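Local coordinates for metallophosphoesterase TT1561-like domain-containing protein (Aquifex aeolicus, PDB 2YVT) that has no established function but belongs to the calcineurin superfamily of metallophosphoesterases and may hydrolyse phosphoesters with the help of bound metal, at residues N41-E46 with E76-F81; A101-F106 with F148-V153; L123-A128 with E162-F167; G141-H146 with F180-I185. All blocks are in the same frame, centred on the assembly; numbering follows the deposited sequence.

Contact 1. Residues N41-E46 with E76-F81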
loop_
_atom_site.group_PDB
_atom_site.type_symbol
_atom_site.label_atom_id
_atom_site.label_comp_id
_atom_site.label_asym_id
_atom_site.label_seq_id
_atom_site.Cartn_x
_atom_site.Cartn_y
_atom_site.Cartn_z
ATOM N N ASN A 41 0.494 5.979 1.495
ATOM C CA ASN A 41 1.746 6.445 2.060
ATOM C C ASN A 41 1.843 6.324 3.565
ATOM O O ASN A 41 0.911 6.691 4.290
ATOM C CB ASN A 41 1.927 7.905 1.675
ATOM C CG ASN A 41 1.926 8.085 0.182
ATOM O OD1 ASN A 41 0.999 8.686 -0.421
ATOM N ND2 ASN A 41 2.924 7.511 -0.443
ATOM N N ILE A 42 2.983 5.814 4.021
ATOM C CA ILE A 42 3.310 5.806 5.446
ATOM C C ILE A 42 3.811 7.190 5.856
ATOM O O ILE A 42 3.346 7.762 6.843
ATOM C CB ILE A 42 4.355 4.728 5.791
ATOM C CG1 ILE A 42 3.781 3.340 5.495
ATOM C CG2 ILE A 42 4.779 4.844 7.262
ATOM C CD1 ILE A 42 4.807 2.278 5.221
ATOM N N LEU A 43 4.748 7.714 5.072
ATOM C CA LEU A 43 5.347 9.033 5.307
ATOM C C LEU A 43 4.667 10.150 4.532
ATOM O O LEU A 43 3.994 9.913 3.528
ATOM C CB LEU A 43 6.813 9.013 4.880
ATOM C CG LEU A 43 7.723 8.003 5.573
ATOM C CD1 LEU A 43 9.129 8.106 5.002
ATOM C CD2 LEU A 43 7.722 8.215 7.091
ATOM N N LYS A 44 4.861 11.374 5.014
ATOM C CA LYS A 44 4.552 12.558 4.226
ATOM C C LYS A 44 5.705 12.802 3.243
ATOM O O LYS A 44 5.509 12.735 2.030
ATOM C CB LYS A 44 4.333 13.765 5.127
ATOM C CG LYS A 44 3.166 13.636 6.088
ATOM C CD LYS A 44 2.692 15.031 6.480
ATOM C CE LYS A 44 2.642 15.214 7.968
ATOM N NZ LYS A 44 2.359 16.649 8.277
ATOM N N ASN A 45 6.901 13.073 3.781
ATOM C CA ASN A 45 8.146 13.120 3.005
ATOM C C ASN A 45 8.075 14.120 1.851
ATOM O O ASN A 45 8.516 13.839 0.731
ATOM C CB ASN A 45 8.487 11.709 2.489
ATOM C CG ASN A 45 9.986 11.428 2.437
ATOM O OD1 ASN A 45 10.818 12.236 2.867
ATOM N ND2 ASN A 45 10.333 10.246 1.927
ATOM N N GLU A 46 7.519 15.297 2.137
ATOM C CA GLU A 46 7.201 16.276 1.099
ATOM C C GLU A 46 8.431 16.871 0.420
ATOM O O GLU A 46 8.424 17.102 -0.792
ATOM C CB GLU A 46 6.342 17.394 1.692
ATOM C CG GLU A 46 4.962 16.933 2.131
ATOM C CD GLU A 46 4.104 18.068 2.663
ATOM O OE1 GLU A 46 4.126 19.171 2.064
ATOM O OE2 GLU A 46 3.404 17.851 3.682
ATOM N N GLU A 76 13.611 7.828 11.741
ATOM C CA GLU A 76 12.932 7.923 13.031
ATOM C C GLU A 76 11.431 7.669 12.867
ATOM O O GLU A 76 10.806 6.965 13.670
ATOM C CB GLU A 76 13.179 9.313 13.629
ATOM C CG GLU A 76 12.702 9.509 15.062
ATOM C CD GLU A 76 13.176 10.835 15.666
ATOM O OE1 GLU A 76 13.543 11.754 14.905
ATOM O OE2 GLU A 76 13.186 10.953 16.910
ATOM N N THR A 77 10.857 8.243 11.812
ATOM C CA THR A 77 9.419 8.146 11.595
ATOM C C THR A 77 9.032 6.730 11.162
ATOM O O THR A 77 8.043 6.182 11.642
ATOM C CB THR A 77 8.943 9.194 10.580
ATOM O OG1 THR A 77 9.387 10.485 11.007
ATOM C CG2 THR A 77 7.414 9.203 10.466
ATOM N N LEU A 78 9.831 6.122 10.292
ATOM C CA LEU A 78 9.570 4.730 9.903
ATOM C C LEU A 78 9.714 3.768 11.077
ATOM O O LEU A 78 8.896 2.854 11.250
ATOM C CB LEU A 78 10.486 4.301 8.758
ATOM C CG LEU A 78 10.164 4.891 7.385
ATOM C CD1 LEU A 78 11.264 4.512 6.392
ATOM C CD2 LEU A 78 8.793 4.452 6.889
ATOM N N ASP A 79 10.742 3.977 11.899
ATOM C CA ASP A 79 10.931 3.138 13.073
ATOM C C ASP A 79 9.726 3.253 14.002
ATOM O O ASP A 79 9.244 2.248 14.530
ATOM C CB ASP A 79 12.215 3.522 13.807
ATOM C CG ASP A 79 13.465 3.117 13.060
ATOM O OD1 ASP A 79 13.380 2.365 12.063
ATOM O OD2 ASP A 79 14.557 3.567 13.480
ATOM N N LYS A 80 9.223 4.475 14.171
ATOM C CA LYS A 80 8.046 4.702 15.010
ATOM C C LYS A 80 6.812 4.025 14.427
ATOM O O LYS A 80 6.011 3.436 15.161
ATOM C CB LYS A 80 7.799 6.201 15.188
ATOM C CG LYS A 80 6.691 6.541 16.160
ATOM C CD LYS A 80 6.604 8.043 16.286
ATOM C CE LYS A 80 5.428 8.497 17.121
ATOM N NZ LYS A 80 5.399 9.994 17.127
ATOM N N PHE A 81 6.675 4.085 13.103
ATOM C CA PHE A 81 5.576 3.400 12.434
ATOM C C PHE A 81 5.629 1.889 12.689
ATOM O O PHE A 81 4.628 1.289 13.066
ATOM C CB PHE A 81 5.601 3.677 10.927
ATOM C CG PHE A 81 4.701 2.767 10.128
ATOM C CD1 PHE A 81 3.339 3.016 10.037
ATOM C CD2 PHE A 81 5.225 1.661 9.461
ATOM C CE1 PHE A 81 2.503 2.176 9.299
ATOM C CE2 PHE A 81 4.398 0.817 8.718
ATOM C CZ PHE A 81 3.035 1.072 8.643
#
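Ile42 and Phe81 meet methyl to ring. CG2 of Ile42 lies over one face of the Phe81 ring, 3.7 Å from its centroid and 20° off the ring normal. This is a CH-pi contact. The methyl is offset toward the rim. Phe81 CG, placed anti to its backbone N (chi1 167°), is the ring atom nearest to Ile42 CG2, at 3.5 Å. The other branch of Ile42 reaches the outer end of the ring, with Ile42 CD1 3.8 Å from Phe81 CE2. The two side chains cross at about a right angle.

Leu43 makes the second half of the contact. Its CD2 methyl meets the CG2 methyl of Thr77 at 3.5 Å. The same Leu43 CD2 lies 3.9 Å from CD2 of Leu78, one residue further along the helix. Leu78 CD2 also approaches Ile42 CG2, at 4.1 Å, so it joins the two halves. The contact is thus wholly apolar. The hydroxyl of Thr77 is taken up within its own helix by a hydrogen bond to Tyr73 O.

The loop backbone is fixed from outside. Asp100 accepts hydrogen bonds from Ile42 N at OD2 and from Leu43 N at OD1, and so holds the backbone from which both side chains project. Loops at this end of the sheet usually contribute to the metal site in calcineurin-like enzymes, but such a role here is only inferred.

The contact joins the loop after strand 35-39 to helix 65-86. Phe106 of helix 103-112 packs on Ile42 and Leu78, and Val94 of strand 91-95 on Ile42 and Phe81.

Contact 2. Residues A101-F106 with F148-V153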
loop_
_atom_site.group_PDB
_atom_site.type_symbol
_atom_site.label_atom_id
_atom_site.label_comp_id
_atom_site.label_asym_id
_atom_site.label_seq_id
_atom_site.Cartn_x
_atom_site.Cartn_y
_atom_site.Cartn_z
ATOM N N ALA A 101 10.172 6.519 0.616
ATOM C CA ALA A 101 11.429 6.490 -0.098
ATOM C C ALA A 101 12.477 7.256 0.716
ATOM O O ALA A 101 12.121 8.113 1.524
ATOM C CB ALA A 101 11.245 7.148 -1.461
ATOM N N PRO A 102 13.771 6.953 0.504
ATOM C CA PRO A 102 14.320 5.944 -0.409
ATOM C C PRO A 102 13.907 4.510 -0.070
ATOM O O PRO A 102 13.817 4.139 1.112
ATOM C CB PRO A 102 15.839 6.116 -0.252
ATOM C CG PRO A 102 16.006 7.528 0.268
ATOM C CD PRO A 102 14.836 7.712 1.184
ATOM N N LEU A 103 13.665 3.706 -1.104
ATOM C CA LEU A 103 13.305 2.311 -0.879
ATOM C C LEU A 103 14.322 1.591 0.003
ATOM O O LEU A 103 13.939 0.822 0.887
ATOM C CB LEU A 103 13.120 1.554 -2.194
ATOM C CG LEU A 103 12.663 0.097 -2.065
ATOM C CD1 LEU A 103 11.298 -0.025 -1.351
ATOM C CD2 LEU A 103 12.603 -0.538 -3.440
ATOM N N LYS A 104 15.607 1.850 -0.226
ATOM C CA LYS A 104 16.655 1.174 0.555
ATOM C C LYS A 104 16.522 1.466 2.053
ATOM O O LYS A 104 16.758 0.590 2.881
ATOM C CB LYS A 104 18.054 1.521 0.025
ATOM C CG LYS A 104 18.307 0.963 -1.402
ATOM C CD LYS A 104 19.740 1.179 -1.888
ATOM C CE LYS A 104 19.975 0.583 -3.279
ATOM N NZ LYS A 104 19.175 1.225 -4.368
ATOM N N ILE A 105 16.123 2.695 2.392
ATOM C CA ILE A 105 15.914 3.083 3.786
ATOM C C ILE A 105 14.624 2.457 4.341
ATOM O O ILE A 105 14.588 1.972 5.476
ATOM C CB ILE A 105 15.926 4.623 3.938
ATOM C CG1 ILE A 105 17.339 5.132 3.623
ATOM C CG2 ILE A 105 15.460 5.049 5.340
ATOM C CD1 ILE A 105 17.506 6.638 3.692
ATOM N N PHE A 106 13.570 2.453 3.532
ATOM C CA PHE A 106 12.327 1.824 3.929
ATOM C C PHE A 106 12.538 0.334 4.236
ATOM O O PHE A 106 12.062 -0.172 5.251
ATOM C CB PHE A 106 11.270 1.989 2.833
ATOM C CG PHE A 106 9.965 1.370 3.182
ATOM C CD1 PHE A 106 9.086 2.013 4.041
ATOM C CD2 PHE A 106 9.629 0.118 2.682
ATOM C CE1 PHE A 106 7.867 1.415 4.387
ATOM C CE2 PHE A 106 8.434 -0.479 3.024
ATOM C CZ PHE A 106 7.556 0.163 3.877
ATOM N N PHE A 148 10.465 5.891 -13.450
ATOM C CA PHE A 148 11.159 4.887 -12.639
ATOM C C PHE A 148 12.081 5.619 -11.666
ATOM O O PHE A 148 13.091 6.212 -12.078
ATOM C CB PHE A 148 11.971 3.964 -13.567
ATOM C CG PHE A 148 12.315 2.605 -12.993
ATOM C CD1 PHE A 148 12.775 1.601 -13.846
ATOM C CD2 PHE A 148 12.177 2.313 -11.634
ATOM C CE1 PHE A 148 13.100 0.336 -13.367
ATOM C CE2 PHE A 148 12.499 1.034 -11.136
ATOM C CZ PHE A 148 12.964 0.049 -12.003
ATOM N N GLU A 149 11.711 5.603 -10.386
ATOM C CA GLU A 149 12.480 6.259 -9.330
ATOM C C GLU A 149 12.289 5.512 -8.011
ATOM O O GLU A 149 11.181 5.057 -7.706
ATOM C CB GLU A 149 11.999 7.712 -9.184
ATOM C CG GLU A 149 12.626 8.512 -8.037
ATOM C CD GLU A 149 14.135 8.682 -8.146
ATOM O OE1 GLU A 149 14.679 8.706 -9.271
ATOM O OE2 GLU A 149 14.787 8.811 -7.090
ATOM N N GLU A 150 13.358 5.401 -7.219
ATOM C CA GLU A 150 13.249 4.739 -5.924
ATOM C C GLU A 150 13.886 5.498 -4.772
ATOM O O GLU A 150 13.807 5.048 -3.639
ATOM C CB GLU A 150 13.821 3.320 -5.977
ATOM C CG GLU A 150 13.122 2.400 -6.960
ATOM C CD GLU A 150 13.687 0.996 -6.937
ATOM O OE1 GLU A 150 14.914 0.823 -7.149
ATOM O OE2 GLU A 150 12.904 0.060 -6.700
ATOM N N ASP A 151 14.526 6.634 -5.058
ATOM C CA ASP A 151 15.232 7.371 -4.010
ATOM C C ASP A 151 14.449 8.558 -3.435
ATOM O O ASP A 151 14.289 8.657 -2.228
ATOM C CB ASP A 151 16.614 7.818 -4.507
ATOM C CG ASP A 151 17.553 6.646 -4.754
ATOM O OD1 ASP A 151 17.208 5.505 -4.400
ATOM O OD2 ASP A 151 18.648 6.865 -5.304
ATOM N N PHE A 152 13.990 9.465 -4.291
ATOM C CA PHE A 152 13.248 10.636 -3.816
ATOM C C PHE A 152 11.787 10.298 -3.603
ATOM O O PHE A 152 11.126 10.888 -2.750
ATOM C CB PHE A 152 13.358 11.783 -4.814
ATOM C CG PHE A 152 14.726 12.383 -4.884
ATOM C CD1 PHE A 152 15.039 13.518 -4.135
ATOM C CD2 PHE A 152 15.705 11.822 -5.704
ATOM C CE1 PHE A 152 16.319 14.074 -4.194
ATOM C CE2 PHE A 152 16.987 12.373 -5.771
ATOM C CZ PHE A 152 17.290 13.502 -5.016
ATOM N N VAL A 153 11.306 9.352 -4.409
ATOM C CA VAL A 153 9.928 8.863 -4.387
ATOM C C VAL A 153 9.984 7.433 -4.910
ATOM O O VAL A 153 11.017 7.013 -5.441
ATOM C CB VAL A 153 8.968 9.699 -5.299
ATOM C CG1 VAL A 153 8.612 11.041 -4.655
ATOM C CG2 VAL A 153 9.536 9.879 -6.713
HETATM O O HOH W 1 16.423 3.347 -2.653
HETATM O O HOH W 2 16.405 1.174 -4.417
HETATM O O HOH W 3 19.853 4.341 -4.554
#
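Leu103 N, in the first turn of helix 103-112 of this calcineurin-like metallophosphoesterase fold, donates a 2.9 Å hydrogen bond to Glu150 O of the loop 148-153. The bond is straight, 169° at the hydrogen. Pro102 sits at the N-cap position, after a cis peptide bond.

The side chains of Leu103 and Glu150 also meet, at a slant. Leu103 CG, anti to the backbone N (chi1 -177°), starts the chain toward the glutamate, and Leu103 CD2 touches Glu150 OE2 at 3.3 Å. That oxygen has its polar partner in Tyr156 OH. Pro102 turns its ring to the loop backbone, with CG 3.2 Å from Asp151 O. Ala101 CB points at the same turn and lies 3.6 Å from Val153 CA.

Lys104 works through water. One water accepts from Lys104 N and donates to Asp151 OD1, while two more link Lys104 NZ to Glu150 OE1 and to Asp151 OD1. The acidic side chains near this helix start would probably be favoured by its dipole. Asp151 OD2 also forms a salt bridge with Arg64.

Glu149 holds the loop turn from within. Its OE2 takes Phe152 N at 3.0 Å on the anti lone pair, and Asp151 N at 3.0 Å from 48° above the carboxylate plane.

Contact 3. Residues L123-A128 with E162-F167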
loop_
_atom_site.group_PDB
_atom_site.type_symbol
_atom_site.label_atom_id
_atom_site.label_comp_id
_atom_site.label_asym_id
_atom_site.label_seq_id
_atom_site.Cartn_x
_atom_site.Cartn_y
_atom_site.Cartn_z
ATOM N N LEU A 123 5.469 -6.214 1.984
ATOM C CA LEU A 123 5.353 -6.826 0.665
ATOM C C LEU A 123 5.558 -5.768 -0.392
ATOM O O LEU A 123 4.747 -4.855 -0.546
ATOM C CB LEU A 123 3.983 -7.487 0.481
ATOM C CG LEU A 123 3.649 -8.648 1.407
ATOM C CD1 LEU A 123 2.251 -9.136 1.092
ATOM C CD2 LEU A 123 4.659 -9.774 1.270
ATOM N N HIS A 124 6.672 -5.875 -1.095
ATOM C CA HIS A 124 6.948 -4.977 -2.197
ATOM C C HIS A 124 7.772 -5.715 -3.236
ATOM O O HIS A 124 8.914 -6.104 -2.971
ATOM C CB HIS A 124 7.670 -3.707 -1.731
ATOM C CG HIS A 124 7.974 -2.759 -2.849
ATOM N ND1 HIS A 124 6.989 -2.226 -3.656
ATOM C CD2 HIS A 124 9.147 -2.275 -3.318
ATOM C CE1 HIS A 124 7.542 -1.441 -4.564
ATOM N NE2 HIS A 124 8.852 -1.461 -4.388
ATOM N N GLU A 125 7.175 -5.912 -4.412
ATOM C CA GLU A 125 7.764 -6.759 -5.462
ATOM C C GLU A 125 7.976 -8.182 -4.936
ATOM O O GLU A 125 8.968 -8.847 -5.250
ATOM C CB GLU A 125 9.074 -6.172 -5.985
ATOM C CG GLU A 125 8.992 -4.698 -6.320
ATOM C CD GLU A 125 10.292 -4.163 -6.830
ATOM O OE1 GLU A 125 10.774 -4.692 -7.843
ATOM O OE2 GLU A 125 10.839 -3.230 -6.213
ATOM N N GLY A 126 7.025 -8.642 -4.132
ATOM C CA GLY A 126 7.154 -9.918 -3.457
ATOM C C GLY A 126 5.829 -10.426 -2.948
ATOM O O GLY A 126 4.766 -9.824 -3.186
ATOM N N PHE A 127 5.902 -11.538 -2.226
ATOM C CA PHE A 127 4.714 -12.305 -1.924
ATOM C C PHE A 127 4.889 -13.041 -0.617
ATOM O O PHE A 127 6.012 -13.254 -0.156
ATOM C CB PHE A 127 4.468 -13.317 -3.039
ATOM C CG PHE A 127 5.531 -14.375 -3.129
ATOM C CD1 PHE A 127 5.347 -15.615 -2.523
ATOM C CD2 PHE A 127 6.726 -14.122 -3.798
ATOM C CE1 PHE A 127 6.338 -16.597 -2.600
ATOM C CE2 PHE A 127 7.730 -15.101 -3.874
ATOM C CZ PHE A 127 7.528 -16.338 -3.271
ATOM N N ALA A 128 3.764 -13.450 -0.044
ATOM C CA ALA A 128 3.770 -14.295 1.132
ATOM C C ALA A 128 2.538 -15.180 1.104
ATOM O O ALA A 128 1.459 -14.750 0.682
ATOM C CB ALA A 128 3.777 -13.452 2.375
ATOM N N GLU A 162 5.439 -5.286 -15.106
ATOM C CA GLU A 162 5.119 -6.518 -15.820
ATOM C C GLU A 162 6.274 -7.521 -15.746
ATOM O O GLU A 162 6.057 -8.718 -15.538
ATOM C CB GLU A 162 4.734 -6.204 -17.267
ATOM C CG GLU A 162 3.479 -5.336 -17.367
ATOM C CD GLU A 162 3.036 -5.060 -18.797
ATOM O OE1 GLU A 162 3.830 -5.263 -19.745
ATOM O OE2 GLU A 162 1.886 -4.607 -18.965
ATOM N N TYR A 163 7.498 -7.017 -15.873
ATOM C CA TYR A 163 8.689 -7.852 -15.823
ATOM C C TYR A 163 8.845 -8.550 -14.469
ATOM O O TYR A 163 9.110 -9.754 -14.396
ATOM C CB TYR A 163 9.929 -7.000 -16.111
ATOM C CG TYR A 163 11.205 -7.801 -16.186
ATOM C CD1 TYR A 163 11.456 -8.634 -17.283
ATOM C CD2 TYR A 163 12.147 -7.746 -15.158
ATOM C CE1 TYR A 163 12.622 -9.390 -17.363
ATOM C CE2 TYR A 163 13.333 -8.499 -15.234
ATOM C CZ TYR A 163 13.555 -9.309 -16.339
ATOM O OH TYR A 163 14.707 -10.060 -16.408
ATOM N N ILE A 164 8.684 -7.788 -13.391
ATOM C CA ILE A 164 8.835 -8.343 -12.053
ATOM C C ILE A 164 7.725 -9.342 -11.735
ATOM O O ILE A 164 7.987 -10.408 -11.174
ATOM C CB ILE A 164 8.848 -7.219 -10.984
ATOM C CG1 ILE A 164 10.120 -6.365 -11.110
ATOM C CG2 ILE A 164 8.660 -7.803 -9.566
ATOM C CD1 ILE A 164 11.445 -7.112 -10.851
ATOM N N LEU A 165 6.495 -9.013 -12.123
ATOM C CA LEU A 165 5.337 -9.813 -11.724
ATOM C C LEU A 165 5.207 -11.145 -12.458
ATOM O O LEU A 165 4.284 -11.924 -12.189
ATOM C CB LEU A 165 4.049 -8.989 -11.814
ATOM C CG LEU A 165 3.867 -7.959 -10.697
ATOM C CD1 LEU A 165 2.659 -7.060 -10.984
ATOM C CD2 LEU A 165 3.713 -8.644 -9.337
ATOM N N LYS A 166 6.154 -11.429 -13.348
ATOM C CA LYS A 166 6.241 -12.752 -13.961
ATOM C C LYS A 166 6.390 -13.861 -12.914
ATOM O O LYS A 166 6.118 -15.032 -13.205
ATOM C CB LYS A 166 7.386 -12.805 -14.972
ATOM C CG LYS A 166 7.133 -11.983 -16.228
ATOM C CD LYS A 166 7.935 -12.484 -17.435
ATOM C CE LYS A 166 9.407 -12.707 -17.105
ATOM N NZ LYS A 166 10.053 -11.479 -16.573
ATOM N N PHE A 167 6.798 -13.499 -11.693
ATOM C CA PHE A 167 6.979 -14.496 -10.628
ATOM C C PHE A 167 5.671 -15.147 -10.175
ATOM O O PHE A 167 5.670 -16.265 -9.668
ATOM C CB PHE A 167 7.791 -13.956 -9.430
ATOM C CG PHE A 167 7.035 -13.018 -8.511
ATOM C CD1 PHE A 167 6.049 -13.497 -7.652
ATOM C CD2 PHE A 167 7.363 -11.664 -8.456
ATOM C CE1 PHE A 167 5.371 -12.634 -6.792
ATOM C CE2 PHE A 167 6.695 -10.797 -7.597
ATOM C CZ PHE A 167 5.695 -11.280 -6.769
#
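Phe127 and Phe167 form the aromatic part of a surface contact between the start of strand 126-130 and the end of helix 158-164 with the 3-10 turn that follows it. Their ring centroids are 5.5 Å apart and the planes meet at 36°, an oblique pair. The touching atoms are Phe127 CD2 and Phe167 CE1, at 3.6 Å. The side chains slide past each other in opposite directions, both starting from the crowded position with CG between N and the carbonyl carbon.

Other atoms of the Phe167 ring reach the backbone where the strand begins. Its CZ is 3.9 Å from Gly126 CA, and its CE2 is 3.8 Å from Glu125 O. Glu125 and Gly126 both face Gly138, which makes a G1 beta bulge.

Glu125 runs at a slant to Ile164. Glu125 OE1 lies 3.7 Å from Ile164 CG1, and Tyr160 OH supplies its hydrogen bond. The extended Glu125 chain also passes its CG over the centre of the His124 ring, 3.7 Å above the plane.

Strand 134-144 pairs antiparallel with strand 126-130 and flanks the contact: its Phe139 touches both Glu125 and Ile164. Leu165 packs on Ile207 of helix 202-211.

Contact 4. Residues G141-H146 with F180-I185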
loop_
_atom_site.group_PDB
_atom_site.type_symbol
_atom_site.label_atom_id
_atom_site.label_comp_id
_atom_site.label_asym_id
_atom_site.label_seq_id
_atom_site.Cartn_x
_atom_site.Cartn_y
_atom_site.Cartn_z
ATOM N N GLY A 141 4.422 1.860 -4.398
ATOM C CA GLY A 141 4.832 2.979 -5.231
ATOM C C GLY A 141 3.788 3.387 -6.248
ATOM O O GLY A 141 2.792 2.690 -6.454
ATOM N N LEU A 142 4.026 4.526 -6.887
ATOM C CA LEU A 142 3.151 5.013 -7.951
ATOM C C LEU A 142 3.496 4.279 -9.234
ATOM O O LEU A 142 4.622 4.366 -9.720
ATOM C CB LEU A 142 3.328 6.519 -8.137
ATOM C CG LEU A 142 2.290 7.173 -9.053
ATOM C CD1 LEU A 142 0.897 7.173 -8.413
ATOM C CD2 LEU A 142 2.734 8.583 -9.393
ATOM N N LEU A 143 2.526 3.548 -9.773
ATOM C CA LEU A 143 2.737 2.815 -11.025
ATOM C C LEU A 143 2.320 3.732 -12.164
ATOM O O LEU A 143 1.254 4.365 -12.124
ATOM C CB LEU A 143 1.972 1.485 -11.029
ATOM C CG LEU A 143 2.205 0.622 -9.776
ATOM C CD1 LEU A 143 1.565 -0.750 -9.907
ATOM C CD2 LEU A 143 3.704 0.510 -9.416
ATOM N N THR A 144 3.213 3.836 -13.141
ATOM C CA THR A 144 3.123 4.818 -14.212
ATOM C C THR A 144 3.482 4.152 -15.523
ATOM O O THR A 144 3.940 3.008 -15.553
ATOM C CB THR A 144 4.135 5.977 -14.012
ATOM O OG1 THR A 144 5.470 5.487 -14.217
ATOM C CG2 THR A 144 4.015 6.604 -12.618
ATOM N N GLU A 145 3.314 4.887 -16.616
ATOM C CA GLU A 145 3.689 4.352 -17.912
ATOM C C GLU A 145 5.195 4.330 -18.109
ATOM O O GLU A 145 5.721 3.339 -18.610
ATOM C CB GLU A 145 2.998 5.110 -19.051
ATOM C CG GLU A 145 1.478 4.927 -19.042
ATOM C CD GLU A 145 1.033 3.471 -19.182
ATOM O OE1 GLU A 145 1.852 2.603 -19.554
ATOM O OE2 GLU A 145 -0.148 3.180 -18.899
ATOM N N HIS A 146 5.881 5.398 -17.699
ATOM C CA HIS A 146 7.285 5.564 -18.100
ATOM C C HIS A 146 8.254 6.099 -17.029
ATOM O O HIS A 146 9.433 6.304 -17.325
ATOM C CB HIS A 146 7.376 6.409 -19.389
ATOM C CG HIS A 146 6.618 5.834 -20.555
ATOM N ND1 HIS A 146 5.549 6.476 -21.144
ATOM C CD2 HIS A 146 6.761 4.663 -21.220
ATOM C CE1 HIS A 146 5.074 5.730 -22.125
ATOM N NE2 HIS A 146 5.792 4.622 -22.194
ATOM N N PHE A 180 -1.736 -3.018 -3.850
ATOM C CA PHE A 180 -0.997 -2.002 -4.600
ATOM C C PHE A 180 -1.236 -0.650 -3.970
ATOM O O PHE A 180 -2.340 -0.369 -3.512
ATOM C CB PHE A 180 -1.480 -1.918 -6.060
ATOM C CG PHE A 180 -1.421 -3.219 -6.806
ATOM C CD1 PHE A 180 -0.207 -3.858 -7.038
ATOM C CD2 PHE A 180 -2.591 -3.797 -7.286
ATOM C CE1 PHE A 180 -0.163 -5.074 -7.734
ATOM C CE2 PHE A 180 -2.560 -4.999 -7.984
ATOM C CZ PHE A 180 -1.344 -5.637 -8.211
ATOM N N TYR A 181 -0.214 0.204 -3.963
ATOM C CA TYR A 181 -0.454 1.601 -3.637
ATOM C C TYR A 181 -1.368 2.229 -4.700
ATOM O O TYR A 181 -2.318 2.941 -4.385
ATOM C CB TYR A 181 0.866 2.370 -3.524
ATOM C CG TYR A 181 0.675 3.857 -3.405
ATOM C CD1 TYR A 181 0.161 4.422 -2.236
ATOM C CD2 TYR A 181 1.003 4.709 -4.466
ATOM C CE1 TYR A 181 -0.015 5.804 -2.121
ATOM C CE2 TYR A 181 0.843 6.089 -4.361
ATOM C CZ TYR A 181 0.329 6.630 -3.191
ATOM O OH TYR A 181 0.156 7.985 -3.088
ATOM N N THR A 182 -1.067 1.949 -5.966
ATOM C CA THR A 182 -1.783 2.560 -7.080
ATOM C C THR A 182 -3.049 1.776 -7.425
ATOM O O THR A 182 -2.983 0.563 -7.641
ATOM C CB THR A 182 -0.876 2.650 -8.310
ATOM O OG1 THR A 182 0.307 3.359 -7.963
ATOM C CG2 THR A 182 -1.571 3.380 -9.450
ATOM N N PRO A 183 -4.206 2.468 -7.470
ATOM C CA PRO A 183 -5.434 1.796 -7.873
ATOM C C PRO A 183 -5.601 1.734 -9.393
ATOM O O PRO A 183 -4.976 2.517 -10.119
ATOM C CB PRO A 183 -6.529 2.691 -7.276
ATOM C CG PRO A 183 -5.943 4.073 -7.326
ATOM C CD PRO A 183 -4.439 3.888 -7.127
ATOM N N PRO A 184 -6.449 0.815 -9.867
ATOM C CA PRO A 184 -6.803 0.820 -11.281
ATOM C C PRO A 184 -7.799 1.927 -11.579
ATOM O O PRO A 184 -8.415 2.475 -10.660
ATOM C CB PRO A 184 -7.506 -0.525 -11.458
ATOM C CG PRO A 184 -8.162 -0.764 -10.127
ATOM C CD PRO A 184 -7.165 -0.239 -9.123
ATOM N N ILE A 185 -7.970 2.232 -12.864
ATOM C CA ILE A 185 -9.064 3.090 -13.317
ATOM C C ILE A 185 -10.399 2.409 -13.004
ATOM O O ILE A 185 -10.637 1.271 -13.412
ATOM C CB ILE A 185 -8.974 3.369 -14.843
ATOM C CG1 ILE A 185 -7.574 3.864 -15.251
ATOM C CG2 ILE A 185 -10.083 4.332 -15.281
ATOM C CD1 ILE A 185 -7.130 5.173 -14.616
HETATM O O HOH W 4 1.456 0.356 -6.416
#
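Gly141 and Leu142 run beside Tyr181 and Thr182, with the CA atoms of Gly141 and Tyr181 5.7 Å apart. The side chain of Thr182 makes the bridge. Its OG1 donates to Gly141 O at 3.0 Å, in the carbonyl plane and on a lone pair. The same OG1 accepts from Leu143 N at 2.9 Å, with 162° at the hydrogen. One hydroxyl therefore serves a C=O and an N-H two residues apart, and its proton is directed to Gly141. OG1 stands anti to the carbonyl carbon of Thr182 (chi1 -56°), which aims it at the strand.

Strands 134-144 and 175-180 are parallel neighbours in the second sheet of the alpha-beta-beta-alpha sandwich of calcineurin-like metallophosphoesterases. The Thr182 hydroxyl extends their link into the loop that follows strand 175-180. A water adds to it: it donates to Gly141 O at 2.7 Å and accepts from Thr182 N at 3.0 Å. Gly141 O thus receives two hydrogen bonds.

Tyr181 presents its ring edge to the same carbonyl. Its CD2 lies 3.4 Å from Gly141 O, near the ring plane. Further out, Tyr181 CE2 and Leu142 CD1 meet loosely at 4.2 Å, the two side chains crossing obliquely. Leu143 CG lies 3.8 Å from Thr182 OG1. Tyr181 OH is hydrogen-bonded to Lys98 NZ, and its ring meets that of His220.

From the N terminus, contact 1 comes first. It closes the loop that holds helix 46-57 and the first half of helix 65-86, and it ends before contact 2 opens. The other three cross one another: each opens before the previous one has closed. Contact 2 ties helix 103-112 to the loop between strands 134-144 and 155-157. Contact 3 ties strand 126-130 to helix 158-164. Contact 4 ties strand 134-144 to the loop after strand 175-180. Contacts 1 and 2 touch through Phe106, and Leu103 meets His124, joining contacts 2 and 3. Contacts 3 and 4 share the second sheet without touching.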